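Side-chain contacts in 3-methylaspartate ammonia-lyase (Citrobacter amalonaticus, PDB 1KKO), which catalyses the reversible, magnesium-dependent anti elimination of ammonia from L-threo-3-methylaspartate to give mesaconate: residues 178-181 with 182-186; 221-224 with 225-228. All coordinates share one frame; numbering follows the deposited sequence.

Contact 1 of 2, residues 178-181 with 182-186; sequences YIAV and DKMIL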
# COMPACT_ATOMS: atom_id res chain seq x y z
N TYR A 178 -10.54 16.21 2.29
CA TYR A 178 -10.30 16.97 3.51
C TYR A 178 -9.40 16.16 4.44
O TYR A 178 -8.32 16.61 4.83
CB TYR A 178 -11.62 17.37 4.18
CG TYR A 178 -12.47 18.22 3.28
CD1 TYR A 178 -12.16 19.55 3.04
CD2 TYR A 178 -13.56 17.68 2.63
CE1 TYR A 178 -12.92 20.32 2.19
CE2 TYR A 178 -14.33 18.44 1.77
CZ TYR A 178 -14.00 19.77 1.56
OH TYR A 178 -14.78 20.53 0.71
N ILE A 179 -9.84 14.96 4.78
CA ILE A 179 -9.06 14.08 5.64
C ILE A 179 -7.68 13.78 5.05
O ILE A 179 -6.68 13.77 5.76
CB ILE A 179 -9.81 12.77 5.92
CG1 ILE A 179 -11.06 13.03 6.77
CG2 ILE A 179 -8.87 11.76 6.56
CD1 ILE A 179 -10.79 13.69 8.09
N ALA A 180 -7.61 13.53 3.74
CA ALA A 180 -6.33 13.16 3.14
C ALA A 180 -5.33 14.31 3.21
O ALA A 180 -4.13 14.08 3.31
CB ALA A 180 -6.52 12.68 1.72
N VAL A 181 -5.82 15.54 3.16
CA VAL A 181 -4.95 16.70 3.27
C VAL A 181 -4.26 16.71 4.63
O VAL A 181 -3.06 16.96 4.73
CB VAL A 181 -5.74 18.01 3.02
CG1 VAL A 181 -4.99 19.23 3.53
CG2 VAL A 181 -6.02 18.15 1.54
N ASP A 182 -5.01 16.41 5.69
CA ASP A 182 -4.42 16.34 7.02
C ASP A 182 -3.31 15.29 7.07
O ASP A 182 -2.24 15.54 7.62
CB ASP A 182 -5.46 16.00 8.08
CG ASP A 182 -6.47 17.09 8.29
OD1 ASP A 182 -6.28 18.20 7.74
OD2 ASP A 182 -7.49 16.91 9.00
N LYS A 183 -3.58 14.12 6.49
CA LYS A 183 -2.58 13.06 6.42
C LYS A 183 -1.33 13.55 5.73
O LYS A 183 -0.21 13.32 6.18
CB LYS A 183 -3.12 11.87 5.63
CG LYS A 183 -4.19 11.04 6.29
CD LYS A 183 -4.45 9.85 5.38
CE LYS A 183 -5.46 8.86 5.92
NZ LYS A 183 -5.68 7.80 4.88
N MSE A 184 -1.52 14.23 4.61
CA MSE A 184 -0.42 14.70 3.80
C MSE A 184 0.41 15.77 4.51
O MSE A 184 1.63 15.79 4.39
CB MSE A 184 -0.94 15.20 2.47
CG MSE A 184 -1.30 14.04 1.57
SE MSE A 184 -2.15 14.56 -0.07
CE MSE A 184 -3.23 13.03 -0.41
N ILE A 185 -0.26 16.64 5.26
CA ILE A 185 0.46 17.65 6.04
C ILE A 185 1.26 16.95 7.15
O ILE A 185 2.43 17.25 7.36
CB ILE A 185 -0.51 18.68 6.65
CG1 ILE A 185 -1.16 19.51 5.55
CG2 ILE A 185 0.22 19.56 7.66
CD1 ILE A 185 -2.41 20.23 5.98
N LEU A 186 0.63 15.99 7.83
CA LEU A 186 1.33 15.26 8.89
C LEU A 186 2.57 14.57 8.37
O LEU A 186 3.54 14.42 9.10
CB LEU A 186 0.42 14.21 9.55
CG LEU A 186 -0.64 14.74 10.50
CD1 LEU A 186 -1.57 13.65 10.98
CD2 LEU A 186 0.03 15.44 11.67
O HOH W 1 -9.52 17.63 7.40
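After Tyr178, residues 179-181 run on into 182-186 as the short alpha-helix 179-186, which follows the first strand of the TIM-barrel domain of this enolase-superfamily enzyme. Its i to i+4 ladder tightens along the chain: Asp182 N bonds only weakly to Tyr178 O, Lys183 N bonds to Ile179 O at 3.2 Å, and Ile185 N to Val181 O at 2.9 Å. Apolar side chains one turn apart cover the inner sides of the helix. Met184, present as selenomethionine, has CG beside the backbone N (chi1 -75°), and its chain then runs extended past the small Ala180, Met184 CE 3.9 Å from Ala180 CB; it also packs on Leu192 and Pro193 of strand 191-194. Next to this pair, Val181 has CG1 anti to the backbone N (chi1 163°), which brings that branch 3.7 Å from Ile185 CD1; the two branched side chains cross at a slant and face helix 209-225. Asp182 is buried, its OD1 paired with Arg221 and its OD2 bonded to Phe32 N of the second subunit. A water bridges the first turn, donating to Asp182 OD2 at 2.7 Å and, weakly, to Tyr178 O.

Contact 2 of 2, residues 221-224 with 225-228; sequences RILS and LRSS
Leu225 lays both its methyls against the guanidinium end of Arg221, one helical turn earlier: CD2 comes within 3.4 Å of Arg221 NE, and CD1 stands 3.5 Å above the guanidinium plane, displaced toward its rim. Arg221 starts with CG anti to the backbone N and then bends at chi2 (68°), a turn that carries its chain across the leucine. A second pairing of leucine with arginine follows at the C-terminal end of helix 209-225. Here Leu223 and Arg226 run alongside each other, and Leu223 CD2 sits over one guanidinium face, offset toward the rim, 3.3 Å from Arg226 CZ. The backbone beneath is still bonded in helical fashion, Leu225 N to Arg221 O at 2.8 Å and Arg226 N to Ile222 O at 3.0 Å, although at Arg226 the chain turns extended (psi 141°) and the helix ends. A water donates to Leu223 O and accepts from Arg226 NH2 at 3.2 Å, tying the arginine to the last turn, while Tyr231 O takes a bond from NH1. Arginine suits both places because its flat cation offers a face to leucine methyls and keeps its N-H groups for polar partners; at Arg221, the carboxylates of Asp182, facing NE, and of Asp30 of the second subunit, facing NH1, probably balance the charge at the dimer interface.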
# COMPACT_ATOMS: atom_id res chain seq x y z
N ARG A 221 -5.55 25.28 5.73
CA ARG A 221 -5.28 24.07 6.50
C ARG A 221 -3.79 23.83 6.62
O ARG A 221 -3.28 23.49 7.69
CB ARG A 221 -5.94 22.86 5.85
CG ARG A 221 -6.04 21.65 6.75
CD ARG A 221 -7.02 21.85 7.91
NE ARG A 221 -7.27 20.61 8.64
CZ ARG A 221 -7.95 20.54 9.77
NH1 ARG A 221 -8.47 21.63 10.31
NH2 ARG A 221 -8.12 19.37 10.36
N ILE A 222 -3.09 23.99 5.50
CA ILE A 222 -1.64 23.83 5.47
C ILE A 222 -0.97 24.85 6.39
O ILE A 222 -0.14 24.48 7.22
CB ILE A 222 -1.11 23.96 4.02
CG1 ILE A 222 -1.55 22.75 3.19
CG2 ILE A 222 0.41 24.10 4.01
CD1 ILE A 222 -1.48 22.98 1.69
N LEU A 223 -1.35 26.12 6.25
CA LEU A 223 -0.74 27.17 7.06
C LEU A 223 -1.08 27.01 8.55
O LEU A 223 -0.26 27.35 9.40
CB LEU A 223 -1.15 28.56 6.54
CG LEU A 223 -0.62 28.88 5.14
CD1 LEU A 223 -1.22 30.18 4.61
CD2 LEU A 223 0.90 28.95 5.14
N SER A 224 -2.25 26.47 8.85
CA SER A 224 -2.68 26.25 10.24
C SER A 224 -2.01 25.04 10.90
O SER A 224 -1.53 25.12 12.03
CB SER A 224 -4.19 26.06 10.30
OG SER A 224 -4.62 25.77 11.62
N LEU A 225 -1.98 23.91 10.19
CA LEU A 225 -1.50 22.65 10.77
C LEU A 225 0.01 22.41 10.70
O LEU A 225 0.55 21.63 11.48
CB LEU A 225 -2.22 21.47 10.11
CG LEU A 225 -3.62 21.13 10.64
CD1 LEU A 225 -4.56 22.31 10.53
CD2 LEU A 225 -4.16 19.92 9.89
N ARG A 226 0.71 23.05 9.76
CA ARG A 226 2.13 22.76 9.59
C ARG A 226 2.93 23.01 10.87
O ARG A 226 2.68 23.99 11.59
CB ARG A 226 2.72 23.55 8.43
CG ARG A 226 2.81 25.04 8.66
CD ARG A 226 3.32 25.80 7.46
NE ARG A 226 3.27 27.24 7.67
CZ ARG A 226 3.61 28.14 6.77
NH1 ARG A 226 4.03 27.77 5.56
NH2 ARG A 226 3.53 29.43 7.06
N SER A 227 3.90 22.14 11.13
CA SER A 227 4.72 22.21 12.35
C SER A 227 5.87 23.21 12.25
O SER A 227 6.54 23.48 13.25
CB SER A 227 5.26 20.82 12.71
OG SER A 227 6.14 20.32 11.71
N SER A 228 6.11 23.76 11.07
CA SER A 228 7.15 24.78 10.90
C SER A 228 6.83 25.61 9.65
O SER A 228 6.24 25.09 8.70
CB SER A 228 8.55 24.14 10.82
OG SER A 228 9.02 24.02 9.49
O HOH W 2 1.20 29.96 9.23

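Overall arrangement
Contact 1 lies on helix 179-186, and contact 2 at the C-terminal end of helix 209-225 and the loop after it; their centres are about 11 Å apart. They meet through a salt bridge, Asp182 OD1 to Arg221 NE at 2.7 Å, beside which Leu225 CD2 packs 3.5 Å from the same Asp182 OD1. Ile185 CD1 adds an apolar join, 3.7 Å from Ile222 CA. Both contacts also touch the second subunit of the homodimer, mainly around its residues 30-33. Only contact 1 approaches the active site: the side chain of Met184 is about 6 Å from that of substrate-binding Gln172 and about 7 Å from that of His194, the transition-state stabiliser. Contact 2 lies away from the active site.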